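Local coordinates for aminopeptidase N (Francisella tularensis subsp. tularensis, PDB 5DLL), which is a zinc-dependent M1-family aminopeptidase that releases N-terminal amino acids from peptides and probably takes part in degrading intracellular peptides, at residues Met402-Thr405 with Gly411-Lys414; Gly500-Glu505 with Lys560-Ala565; Gly506-Glu511 with Leu536-Ser541; Gln512-Lys517 with Gln521-Glu526. All coordinates share one frame; numbering follows the deposited sequence.

Contact 1: residues Met402-Thr405 with Gly411-Lys414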
loop_
_atom_site.group_PDB
_atom_site.type_symbol
_atom_site.label_atom_id
_atom_site.label_comp_id
_atom_site.label_asym_id
_atom_site.label_seq_id
_atom_site.Cartn_x
_atom_site.Cartn_y
_atom_site.Cartn_z
ATOM N N MET A 402 -12.473 4.485 -11.253
ATOM C CA MET A 402 -13.178 5.384 -12.170
ATOM C C MET A 402 -14.097 4.644 -13.140
ATOM O O MET A 402 -15.091 5.206 -13.601
ATOM C CB MET A 402 -12.186 6.242 -12.961
ATOM C CG MET A 402 -11.893 7.588 -12.323
ATOM S SD MET A 402 -10.526 8.444 -13.124
ATOM C CE MET A 402 -11.174 8.650 -14.773
ATOM N N ILE A 403 -13.758 3.396 -13.456
ATOM C CA ILE A 403 -14.608 2.554 -14.300
ATOM C C ILE A 403 -15.783 2.024 -13.478
ATOM O O ILE A 403 -16.897 1.894 -13.989
ATOM C CB ILE A 403 -13.827 1.373 -14.915
ATOM C CG1 ILE A 403 -12.637 1.878 -15.743
ATOM C CG2 ILE A 403 -14.740 0.546 -15.805
ATOM C CD1 ILE A 403 -11.640 0.801 -16.120
ATOM N N HIS A 404 -15.529 1.712 -12.209
ATOM C CA HIS A 404 -16.594 1.372 -11.273
ATOM C C HIS A 404 -17.611 2.514 -11.175
ATOM O O HIS A 404 -18.817 2.277 -11.180
ATOM C CB HIS A 404 -16.015 1.066 -9.888
ATOM C CG HIS A 404 -17.031 0.573 -8.907
ATOM N ND1 HIS A 404 -17.894 1.419 -8.241
ATOM C CD2 HIS A 404 -17.329 -0.676 -8.483
ATOM C CE1 HIS A 404 -18.678 0.710 -7.450
ATOM N NE2 HIS A 404 -18.354 -0.563 -7.576
ATOM N N THR A 405 -17.112 3.746 -11.087
ATOM C CA THR A 405 -17.957 4.944 -11.011
ATOM C C THR A 405 -18.816 5.116 -12.269
ATOM O O THR A 405 -20.001 5.442 -12.178
ATOM C CB THR A 405 -17.095 6.214 -10.801
ATOM O OG1 THR A 405 -16.253 6.038 -9.656
ATOM C CG2 THR A 405 -17.957 7.444 -10.586
ATOM N N GLY A 411 -22.846 -3.373 -13.360
ATOM C CA GLY A 411 -22.151 -3.381 -14.650
ATOM C C GLY A 411 -20.652 -3.621 -14.555
ATOM O O GLY A 411 -20.036 -4.140 -15.487
ATOM N N PHE A 412 -20.059 -3.226 -13.434
ATOM C CA PHE A 412 -18.654 -3.495 -13.162
ATOM C C PHE A 412 -18.424 -4.991 -12.939
ATOM O O PHE A 412 -17.452 -5.548 -13.448
ATOM C CB PHE A 412 -18.201 -2.697 -11.941
ATOM C CG PHE A 412 -16.725 -2.786 -11.659
ATOM C CD1 PHE A 412 -15.820 -2.016 -12.380
ATOM C CD2 PHE A 412 -16.244 -3.616 -10.654
ATOM C CE1 PHE A 412 -14.461 -2.084 -12.117
ATOM C CE2 PHE A 412 -14.887 -3.687 -10.386
ATOM C CZ PHE A 412 -13.994 -2.921 -11.120
ATOM N N GLN A 413 -19.320 -5.633 -12.190
ATOM C CA GLN A 413 -19.273 -7.087 -11.997
ATOM C C GLN A 413 -19.547 -7.848 -13.299
ATOM O O GLN A 413 -18.956 -8.900 -13.535
ATOM C CB GLN A 413 -20.267 -7.538 -10.921
ATOM C CG GLN A 413 -19.982 -7.020 -9.519
ATOM C CD GLN A 413 -18.618 -7.424 -8.994
ATOM O OE1 GLN A 413 -18.059 -8.447 -9.396
ATOM N NE2 GLN A 413 -18.073 -6.616 -8.085
ATOM N N LYS A 414 -20.447 -7.326 -14.132
ATOM C CA LYS A 414 -20.642 -7.858 -15.491
ATOM C C LYS A 414 -19.335 -7.835 -16.289
ATOM O O LYS A 414 -19.066 -8.738 -17.083
ATOM C CB LYS A 414 -21.700 -7.056 -16.263
ATOM C CG LYS A 414 -23.150 -7.402 -15.966
ATOM C CD LYS A 414 -24.065 -6.587 -16.871
ATOM C CE LYS A 414 -25.538 -6.897 -16.648
ATOM N NZ LYS A 414 -26.046 -6.402 -15.338
#
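His404 and Phe412 meet as a T-shaped (edge-to-face) aromatic pair within helix 390-423 of the peptidase M1 family domain. Eight residues along a straight alpha-helix would set their CA atoms much further apart, yet His404 CA and Phe412 CA are separated by 5.6 Å. The helical chain therefore bends sharply between Met402-Thr405 and Gly411-Lys414, and the phenylalanine fills the inner side of the corner. With CG anti to the backbone N (chi1 -174°), Phe412 reaches back to the first arm. Its CB faces the imidazole edge at His404 CD2, and CG comes still nearer to that same carbon. The ring then divides: CD2 stays at that edge, 3.8 Å from His404 CD2, whereas CD1 slides against the backbone, 3.6 Å from His404 CA, with Ile403 CG2 more loosely beside it. CE1, further out, reaches His404 N. Beyond this pair, Phe337 meets the Phe412 ring with its own, and Met437 of helix 430-439 touches the side chain, so the corner is tied into the buried core. The imidazole presents its CD2 edge to the phenyl face, the planes standing at 60° and the centroids 5.2 Å apart. Its rotation is further fixed at the polar end, where NE2 is hydrogen-bonded to Glu409 OE1 in the bend; the other oxygen of that carboxylate holds Gln413 NE2. Nearer the backbone, a CH-pi contact completes the overlap: His404 CB lies 4.2 Å from the centroid of the Phe412 ring, over its face.

Contact 2: residues Gly500-Glu505 with Lys560-Ala565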
loop_
_atom_site.group_PDB
_atom_site.type_symbol
_atom_site.label_atom_id
_atom_site.label_comp_id
_atom_site.label_asym_id
_atom_site.label_seq_id
_atom_site.Cartn_x
_atom_site.Cartn_y
_atom_site.Cartn_z
ATOM N N GLY A 500 -23.893 16.322 -7.010
ATOM C CA GLY A 500 -25.258 16.619 -6.600
ATOM C C GLY A 500 -25.414 18.117 -6.427
ATOM O O GLY A 500 -24.429 18.855 -6.460
ATOM N N LEU A 501 -26.650 18.570 -6.259
ATOM C CA LEU A 501 -26.923 19.974 -5.965
ATOM C C LEU A 501 -27.613 20.070 -4.616
ATOM O O LEU A 501 -28.412 19.206 -4.257
ATOM C CB LEU A 501 -27.797 20.601 -7.053
ATOM C CG LEU A 501 -27.184 20.684 -8.455
ATOM C CD1 LEU A 501 -28.183 21.287 -9.430
ATOM C CD2 LEU A 501 -25.887 21.483 -8.447
ATOM N N ILE A 502 -27.291 21.122 -3.871
ATOM C CA ILE A 502 -27.887 21.362 -2.564
ATOM C C ILE A 502 -28.522 22.754 -2.566
ATOM O O ILE A 502 -27.821 23.760 -2.665
ATOM C CB ILE A 502 -26.836 21.253 -1.434
ATOM C CG1 ILE A 502 -25.898 20.062 -1.672
ATOM C CG2 ILE A 502 -27.514 21.117 -0.077
ATOM C CD1 ILE A 502 -24.795 19.935 -0.641
ATOM N N ASN A 503 -29.848 22.806 -2.479
ATOM C CA ASN A 503 -30.572 24.084 -2.403
ATOM C C ASN A 503 -30.518 24.658 -0.973
ATOM O O ASN A 503 -30.052 23.973 -0.057
ATOM C CB ASN A 503 -32.014 23.921 -2.920
ATOM C CG ASN A 503 -32.843 22.950 -2.095
ATOM O OD1 ASN A 503 -32.358 22.334 -1.146
ATOM N ND2 ASN A 503 -34.111 22.806 -2.468
ATOM N N PRO A 504 -30.980 25.914 -0.772
ATOM C CA PRO A 504 -30.879 26.531 0.565
ATOM C C PRO A 504 -31.630 25.783 1.673
ATOM O O PRO A 504 -31.322 25.961 2.852
ATOM C CB PRO A 504 -31.481 27.924 0.357
ATOM C CG PRO A 504 -31.352 28.184 -1.106
ATOM C CD PRO A 504 -31.564 26.851 -1.750
ATOM N N GLU A 505 -32.605 24.964 1.284
ATOM C CA GLU A 505 -33.315 24.087 2.213
ATOM C C GLU A 505 -32.370 23.046 2.786
ATOM O O GLU A 505 -32.363 22.802 3.989
ATOM C CB GLU A 505 -34.471 23.355 1.513
ATOM C CG GLU A 505 -35.481 24.243 0.799
ATOM C CD GLU A 505 -36.041 25.321 1.693
ATOM O OE1 GLU A 505 -36.284 25.036 2.883
ATOM O OE2 GLU A 505 -36.237 26.452 1.205
ATOM N N LYS A 560 -22.880 21.007 6.117
ATOM C CA LYS A 560 -24.113 20.824 6.886
ATOM C C LYS A 560 -25.122 19.845 6.253
ATOM O O LYS A 560 -25.669 18.988 6.953
ATOM C CB LYS A 560 -24.777 22.187 7.121
ATOM C CG LYS A 560 -25.863 22.188 8.185
ATOM C CD LYS A 560 -26.407 23.591 8.412
ATOM C CE LYS A 560 -27.690 23.577 9.230
ATOM N NZ LYS A 560 -27.450 23.211 10.652
ATOM N N TYR A 561 -25.356 19.966 4.943
ATOM C CA TYR A 561 -26.490 19.294 4.283
ATOM C C TYR A 561 -26.153 18.211 3.244
ATOM O O TYR A 561 -27.050 17.471 2.832
ATOM C CB TYR A 561 -27.386 20.340 3.604
ATOM C CG TYR A 561 -28.101 21.279 4.555
ATOM C CD1 TYR A 561 -29.112 20.816 5.396
ATOM C CD2 TYR A 561 -27.786 22.637 4.595
ATOM C CE1 TYR A 561 -29.776 21.673 6.259
ATOM C CE2 TYR A 561 -28.446 23.501 5.455
ATOM C CZ TYR A 561 -29.440 23.015 6.284
ATOM O OH TYR A 561 -30.097 23.869 7.140
ATOM N N ASP A 562 -24.895 18.119 2.813
ATOM C CA ASP A 562 -24.513 17.192 1.735
ATOM C C ASP A 562 -24.621 15.726 2.173
ATOM O O ASP A 562 -24.153 15.357 3.251
ATOM C CB ASP A 562 -23.082 17.493 1.259
ATOM C CG ASP A 562 -22.699 16.752 -0.031
ATOM O OD1 ASP A 562 -23.448 15.862 -0.492
ATOM O OD2 ASP A 562 -21.626 17.065 -0.589
ATOM N N ASN A 563 -25.244 14.902 1.327
ATOM C CA ASN A 563 -25.310 13.454 1.548
ATOM C C ASN A 563 -23.922 12.824 1.594
ATOM O O ASN A 563 -23.658 11.962 2.434
ATOM C CB ASN A 563 -26.126 12.765 0.444
ATOM C CG ASN A 563 -27.629 12.929 0.622
ATOM O OD1 ASN A 563 -28.144 12.918 1.741
ATOM N ND2 ASN A 563 -28.344 13.054 -0.490
ATOM N N ASN A 564 -23.050 13.262 0.686
ATOM C CA ASN A 564 -21.715 12.679 0.518
ATOM C C ASN A 564 -20.781 12.951 1.697
ATOM O O ASN A 564 -20.287 14.065 1.862
ATOM C CB ASN A 564 -21.069 13.197 -0.773
ATOM C CG ASN A 564 -19.807 12.443 -1.139
ATOM O OD1 ASN A 564 -18.727 13.025 -1.240
ATOM N ND2 ASN A 564 -19.937 11.140 -1.344
ATOM N N ALA A 565 -20.540 11.918 2.502
ATOM C CA ALA A 565 -19.650 12.007 3.666
ATOM C C ALA A 565 -18.259 12.554 3.325
ATOM O O ALA A 565 -17.683 13.321 4.099
ATOM C CB ALA A 565 -19.519 10.642 4.332
#
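The backbone oxygen of Glu505 sits over a face of the Tyr561 ring, an uncommon partner for an aromatic surface, at the seam where the Ig-like domain meets the first helix of the ARM-repeat region. Glu505 O is displaced toward the rim, 3.6 Å from Tyr561 CE1. The opposite face is covered by the aliphatic part of Lys560, whose CG stands 3.9 Å above the plane over its centre, so the ring is sandwiched between a carbonyl and a methylene. Deeper in the seam, Ile502, the last residue of strand 495-502, sends two branches to two neighbouring residues. Its CG2 touches Tyr561 CB at 3.8 Å, while the longer branch, CG1 anti to the carbonyl carbon and then extended, lays CD1 against Asp562 CB at 3.5 Å. No hydrogen bond links Gly500-Glu505 to Lys560-Ala565, although Asn503 O accepts one from His557 NE2, a turn earlier in the same helix. Asp562 is where the chain leaves helix 552-561. Its carboxylate turns away from the isoleucine to polar work: OD2 takes the hydroxyl group of Ser535 as partner and OD1 forms a salt bridge with Arg538. That same OD1 closes an Asx turn that leads the chain into the next helix, 565-581, which Asn564 caps through OD1 to Asn567 N. The closing bond runs from Asn564 N to Asp562 OD1 over 2.9 Å, the N-H pointing at the oxygen from well above the carboxylate plane.

Contact 3: residues Gly506-Glu511 with Leu536-Ser541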
loop_
_atom_site.group_PDB
_atom_site.type_symbol
_atom_site.label_atom_id
_atom_site.label_comp_id
_atom_site.label_asym_id
_atom_site.label_seq_id
_atom_site.Cartn_x
_atom_site.Cartn_y
_atom_site.Cartn_z
ATOM N N GLY A 506 -31.577 22.438 1.908
ATOM C CA GLY A 506 -30.680 21.351 2.283
ATOM C C GLY A 506 -30.978 20.030 1.590
ATOM O O GLY A 506 -30.281 19.041 1.822
ATOM N N LYS A 507 -32.015 19.999 0.751
ATOM C CA LYS A 507 -32.358 18.799 -0.014
ATOM C C LYS A 507 -31.314 18.561 -1.102
ATOM O O LYS A 507 -30.787 19.516 -1.677
ATOM C CB LYS A 507 -33.746 18.937 -0.629
ATOM N N ASN A 508 -31.017 17.293 -1.376
ATOM C CA ASN A 508 -30.047 16.937 -2.415
ATOM C C ASN A 508 -30.723 16.606 -3.742
ATOM O O ASN A 508 -31.389 15.578 -3.877
ATOM C CB ASN A 508 -29.163 15.777 -1.965
ATOM C CG ASN A 508 -27.966 16.242 -1.163
ATOM O OD1 ASN A 508 -26.834 15.854 -1.438
ATOM N ND2 ASN A 508 -28.210 17.092 -0.178
ATOM N N ILE A 509 -30.523 17.489 -4.717
ATOM C CA ILE A 509 -31.197 17.416 -6.007
ATOM C C ILE A 509 -30.216 17.005 -7.101
ATOM O O ILE A 509 -29.010 17.230 -6.982
ATOM C CB ILE A 509 -31.798 18.794 -6.381
ATOM C CG1 ILE A 509 -32.553 19.402 -5.189
ATOM C CG2 ILE A 509 -32.700 18.685 -7.605
ATOM C CD1 ILE A 509 -33.629 18.513 -4.598
ATOM N N ALA A 510 -30.748 16.396 -8.161
ATOM C CA ALA A 510 -29.996 16.126 -9.391
ATOM C C ALA A 510 -28.771 15.230 -9.179
ATOM O O ALA A 510 -27.745 15.407 -9.837
ATOM C CB ALA A 510 -29.591 17.440 -10.054
ATOM N N GLU A 511 -28.896 14.260 -8.275
ATOM C CA GLU A 511 -27.791 13.366 -7.945
ATOM C C GLU A 511 -27.524 12.360 -9.069
ATOM O O GLU A 511 -28.357 11.495 -9.357
ATOM C CB GLU A 511 -28.067 12.624 -6.636
ATOM C CG GLU A 511 -28.171 13.525 -5.415
ATOM C CD GLU A 511 -28.119 12.743 -4.116
ATOM O OE1 GLU A 511 -28.858 11.746 -3.985
ATOM O OE2 GLU A 511 -27.337 13.120 -3.220
ATOM N N LEU A 536 -19.326 18.450 -5.678
ATOM C CA LEU A 536 -18.583 18.010 -6.863
ATOM C C LEU A 536 -17.438 17.052 -6.542
ATOM O O LEU A 536 -16.785 17.170 -5.502
ATOM C CB LEU A 536 -18.037 19.228 -7.610
ATOM C CG LEU A 536 -19.069 19.998 -8.438
ATOM C CD1 LEU A 536 -18.522 21.356 -8.854
ATOM C CD2 LEU A 536 -19.498 19.189 -9.652
ATOM N N PHE A 537 -17.200 16.117 -7.462
ATOM C CA PHE A 537 -16.181 15.076 -7.306
ATOM C C PHE A 537 -16.346 14.329 -5.980
ATOM O O PHE A 537 -15.433 14.272 -5.149
ATOM C CB PHE A 537 -14.773 15.665 -7.462
ATOM C CG PHE A 537 -14.530 16.284 -8.810
ATOM C CD1 PHE A 537 -14.198 15.491 -9.902
ATOM C CD2 PHE A 537 -14.652 17.656 -8.994
ATOM C CE1 PHE A 537 -13.982 16.057 -11.149
ATOM C CE2 PHE A 537 -14.437 18.228 -10.238
ATOM C CZ PHE A 537 -14.102 17.427 -11.317
ATOM N N ARG A 538 -17.537 13.767 -5.804
ATOM C CA ARG A 538 -17.879 13.016 -4.604
ATOM C C ARG A 538 -17.058 11.736 -4.511
ATOM O O ARG A 538 -16.924 11.008 -5.496
ATOM C CB ARG A 538 -19.361 12.670 -4.614
ATOM C CG ARG A 538 -20.277 13.867 -4.455
ATOM C CD ARG A 538 -21.728 13.420 -4.471
ATOM N NE ARG A 538 -22.633 14.436 -3.947
ATOM C CZ ARG A 538 -23.924 14.236 -3.695
ATOM N NH1 ARG A 538 -24.482 13.047 -3.914
ATOM N NH2 ARG A 538 -24.664 15.231 -3.215
ATOM N N ASP A 539 -16.520 11.471 -3.321
ATOM C CA ASP A 539 -15.602 10.344 -3.084
ATOM C C ASP A 539 -14.333 10.419 -3.945
ATOM O O ASP A 539 -13.733 9.384 -4.262
ATOM C CB ASP A 539 -16.310 8.998 -3.296
ATOM C CG ASP A 539 -17.506 8.823 -2.390
ATOM O OD1 ASP A 539 -17.321 8.837 -1.154
ATOM O OD2 ASP A 539 -18.630 8.668 -2.912
ATOM N N PHE A 540 -13.927 11.641 -4.306
ATOM C CA PHE A 540 -12.747 11.866 -5.141
ATOM C C PHE A 540 -12.872 11.029 -6.418
ATOM O O PHE A 540 -12.068 10.124 -6.676
ATOM C CB PHE A 540 -11.486 11.520 -4.341
ATOM C CG PHE A 540 -10.216 12.085 -4.909
ATOM C CD1 PHE A 540 -10.012 13.458 -4.963
ATOM C CD2 PHE A 540 -9.201 11.241 -5.352
ATOM C CE1 PHE A 540 -8.832 13.980 -5.469
ATOM C CE2 PHE A 540 -8.021 11.756 -5.857
ATOM C CZ PHE A 540 -7.836 13.126 -5.915
ATOM N N SER A 541 -13.903 11.335 -7.204
ATOM C CA SER A 541 -14.294 10.494 -8.338
ATOM C C SER A 541 -13.215 10.391 -9.417
ATOM O O SER A 541 -13.138 9.378 -10.112
ATOM C CB SER A 541 -15.618 10.977 -8.946
ATOM O OG SER A 541 -15.538 12.318 -9.387
#
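Arg538 drives its extended side chain between Asn508 and Glu511, from the second position of a type II beta turn spanning Phe537 to Phe540. Every nitrogen of its guanidinium has a partner. NH1 makes the straight bond of the group, 2.9 Å to Glu511 OE2 with an angle of 165° at the hydrogen; the oxygen lies in the guanidinium plane. The carboxylate itself stands almost perpendicular to that plane, 88° apart, so OE2 is approached from above its own plane, not in a flat two-pronged pairing. NH2 is shared: it forms a weak, bent bond of 2.9 Å to Asn508 OD1 and another weak one to Glu511 OE2. NE is taken by Ser535 OG. The acceptors are likewise shared, since Glu511 OE2 also receives Asn563 ND2, and Asn508 OD1 a weak bond from Asn563 N. Asn508 ND2 makes weak bonds to Gly506 O, at 3.5 Å, and to Tyr561 O. One buried cation is thus balanced by two carboxylates, Glu511 from the Ig-like domain and Asp562 from the helical region, which would probably favour the ionised form of both acids and bind the edge of the one domain to the other electrostatically.

Contact 4: residues Gln512-Lys517 with Gln521-Glu526; sequences QVIELK and QTYTFE
The Tyr523 ring carries Ile514 CD1 on one face, and Glu515 O lies at its edge, close to the ring plane. The methyl is nearly central, a CH-pi contact 3.9 Å from the centroid of the Tyr523 ring and only 10° off its normal. It gets there because Ile514 CG1 sits between its own backbone N and carbonyl carbon (chi1 60°), which raises CD1 toward the facing strand. At the end of the ring, Tyr523 OH donates to Glu515 O over 2.6 Å, arriving from above the carbonyl plane. Phe525 is met at its rim: Gln512 NE2 approaches CE1 of Phe525 in the ring plane at 3.4 Å. Toward the connecting turn, Leu516 CD1 lies on Gln521 CB as their side chains pass in opposite directions. The strands run roughly antiparallel, 155° apart in direction with axes 8.7 Å apart at closest approach; no backbone-to-backbone hydrogen bond joins them, and side chains bridge the gap, Tyr523 reaching the Glu515 backbone. This is the packing of a beta sandwich in the Ig-like domain: strand 508-516 borders the three-stranded sheet beside 495-502, strand 520-525 borders the four-stranded sheet beside 472-480, and Glu515 salt-bridges Arg443 in the loop after helix 430-439.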
loop_
_atom_site.group_PDB
_atom_site.type_symbol
_atom_site.label_atom_id
_atom_site.label_comp_id
_atom_site.label_asym_id
_atom_site.label_seq_id
_atom_site.Cartn_x
_atom_site.Cartn_y
_atom_site.Cartn_z
ATOM N N GLN A 512 -26.355 12.485 -9.692
ATOM C CA GLN A 512 -25.951 11.615 -10.793
ATOM C C GLN A 512 -24.440 11.697 -11.011
ATOM O O GLN A 512 -23.746 12.449 -10.323
ATOM C CB GLN A 512 -26.681 12.019 -12.077
ATOM C CG GLN A 512 -26.335 13.417 -12.574
ATOM C CD GLN A 512 -27.103 13.818 -13.820
ATOM O OE1 GLN A 512 -27.909 13.049 -14.349
ATOM N NE2 GLN A 512 -26.853 15.032 -14.300
ATOM N N VAL A 513 -23.944 10.919 -11.970
ATOM C CA VAL A 513 -22.563 11.026 -12.441
ATOM C C VAL A 513 -22.586 11.625 -13.848
ATOM O O VAL A 513 -23.251 11.091 -14.737
ATOM C CB VAL A 513 -21.868 9.647 -12.497
ATOM C CG1 VAL A 513 -20.445 9.778 -13.030
ATOM C CG2 VAL A 513 -21.874 8.981 -11.124
ATOM N N ILE A 514 -21.880 12.738 -14.040
ATOM C CA ILE A 514 -21.723 13.329 -15.373
ATOM C C ILE A 514 -20.285 13.143 -15.859
ATOM O O ILE A 514 -19.382 12.865 -15.064
ATOM C CB ILE A 514 -22.141 14.819 -15.426
ATOM C CG1 ILE A 514 -21.301 15.678 -14.475
ATOM C CG2 ILE A 514 -23.620 14.964 -15.101
ATOM C CD1 ILE A 514 -21.458 17.165 -14.707
ATOM N N GLU A 515 -20.083 13.299 -17.165
ATOM C CA GLU A 515 -18.809 12.969 -17.794
ATOM C C GLU A 515 -18.212 14.161 -18.523
ATOM O O GLU A 515 -18.934 14.938 -19.144
ATOM C CB GLU A 515 -19.005 11.803 -18.764
ATOM C CG GLU A 515 -19.263 10.483 -18.051
ATOM C CD GLU A 515 -20.055 9.496 -18.884
ATOM O OE1 GLU A 515 -19.901 9.481 -20.122
ATOM O OE2 GLU A 515 -20.832 8.723 -18.289
ATOM N N LEU A 516 -16.891 14.293 -18.432
ATOM C CA LEU A 516 -16.149 15.321 -19.156
ATOM C C LEU A 516 -15.170 14.652 -20.121
ATOM O O LEU A 516 -14.081 14.237 -19.724
ATOM C CB LEU A 516 -15.410 16.231 -18.176
ATOM C CG LEU A 516 -14.539 17.338 -18.772
ATOM C CD1 LEU A 516 -15.373 18.312 -19.589
ATOM C CD2 LEU A 516 -13.795 18.063 -17.661
ATOM N N LYS A 517 -15.578 14.556 -21.386
ATOM C CA LYS A 517 -14.796 13.892 -22.429
ATOM C C LYS A 517 -14.165 14.903 -23.381
ATOM O O LYS A 517 -13.840 14.566 -24.518
ATOM C CB LYS A 517 -15.698 12.959 -23.241
ATOM C CG LYS A 517 -16.542 12.003 -22.420
ATOM C CD LYS A 517 -17.371 11.123 -23.334
ATOM C CE LYS A 517 -18.412 10.344 -22.556
ATOM N NZ LYS A 517 -19.122 9.349 -23.405
ATOM N N GLN A 521 -16.599 21.846 -21.544
ATOM C CA GLN A 521 -17.967 21.340 -21.694
ATOM C C GLN A 521 -18.892 21.915 -20.615
ATOM O O GLN A 521 -18.582 21.848 -19.424
ATOM C CB GLN A 521 -17.966 19.810 -21.628
ATOM C CG GLN A 521 -19.240 19.153 -22.140
ATOM C CD GLN A 521 -19.151 17.635 -22.168
ATOM O OE1 GLN A 521 -18.070 17.061 -22.326
ATOM N NE2 GLN A 521 -20.293 16.975 -22.016
ATOM N N THR A 522 -20.019 22.482 -21.042
ATOM C CA THR A 522 -21.007 23.058 -20.127
ATOM C C THR A 522 -22.177 22.087 -19.947
ATOM O O THR A 522 -22.516 21.335 -20.865
ATOM C CB THR A 522 -21.519 24.424 -20.642
ATOM O OG1 THR A 522 -20.407 25.296 -20.871
ATOM C CG2 THR A 522 -22.457 25.084 -19.639
ATOM N N TYR A 523 -22.775 22.106 -18.757
ATOM C CA TYR A 523 -23.881 21.212 -18.401
ATOM C C TYR A 523 -25.044 22.019 -17.831
ATOM O O TYR A 523 -24.874 22.779 -16.872
ATOM C CB TYR A 523 -23.418 20.170 -17.377
ATOM C CG TYR A 523 -22.169 19.438 -17.808
ATOM C CD1 TYR A 523 -20.910 19.951 -17.515
ATOM C CD2 TYR A 523 -22.246 18.251 -18.533
ATOM C CE1 TYR A 523 -19.762 19.301 -17.923
ATOM C CE2 TYR A 523 -21.101 17.592 -18.941
ATOM C CZ TYR A 523 -19.862 18.123 -18.632
ATOM O OH TYR A 523 -18.716 17.483 -19.030
ATOM N N THR A 524 -26.222 21.847 -18.427
ATOM C CA THR A 524 -27.402 22.624 -18.044
ATOM C C THR A 524 -28.387 21.801 -17.199
ATOM O O THR A 524 -28.700 20.651 -17.525
ATOM C CB THR A 524 -28.116 23.226 -19.278
ATOM O OG1 THR A 524 -29.094 24.177 -18.842
ATOM C CG2 THR A 524 -28.801 22.153 -20.128
ATOM N N PHE A 525 -28.855 22.407 -16.106
ATOM C CA PHE A 525 -29.843 21.799 -15.217
ATOM C C PHE A 525 -31.075 22.692 -15.125
ATOM O O PHE A 525 -31.022 23.769 -14.532
ATOM C CB PHE A 525 -29.251 21.590 -13.821
ATOM C CG PHE A 525 -28.113 20.611 -13.787
ATOM C CD1 PHE A 525 -28.359 19.245 -13.789
ATOM C CD2 PHE A 525 -26.795 21.053 -13.757
ATOM C CE1 PHE A 525 -27.316 18.337 -13.763
ATOM C CE2 PHE A 525 -25.745 20.148 -13.729
ATOM C CZ PHE A 525 -26.005 18.788 -13.732
ATOM N N GLU A 526 -32.179 22.240 -15.712
ATOM C CA GLU A 526 -33.423 23.007 -15.719
ATOM C C GLU A 526 -34.257 22.738 -14.467
ATOM O O GLU A 526 -33.994 21.792 -13.721
ATOM C CB GLU A 526 -34.230 22.681 -16.976
ATOM C CG GLU A 526 -33.526 23.069 -18.266
ATOM C CD GLU A 526 -34.021 22.284 -19.465
ATOM O OE1 GLU A 526 -35.243 22.040 -19.558
ATOM O OE2 GLU A 526 -33.186 21.915 -20.318
#

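Overall arrangement
Along the chain, contact 1 closes first, in the peptidase domain; contact 2 then spans contact 3, which in turn spans contact 4. Contacts 3 and 4 lie within the Ig-like domain, and contact 2 joins it to the ARM-repeat helices. Contacts 2 and 3 have centres about 7 Å apart and use the neighbouring strands 495-502 and 508-516, where Leu501 pairs with Ile509. Contact 4 continues strand 508-516 after a corner, about 13 Å from contact 3 between centres. Contact 1 lies about 19 Å from contact 3 and about 20 Å from contact 4 between centres, yet Met402 packs on Ser541 and Thr405 on Val513, respectively. The Ig-like domain thus bridges peptidase domain and helical region.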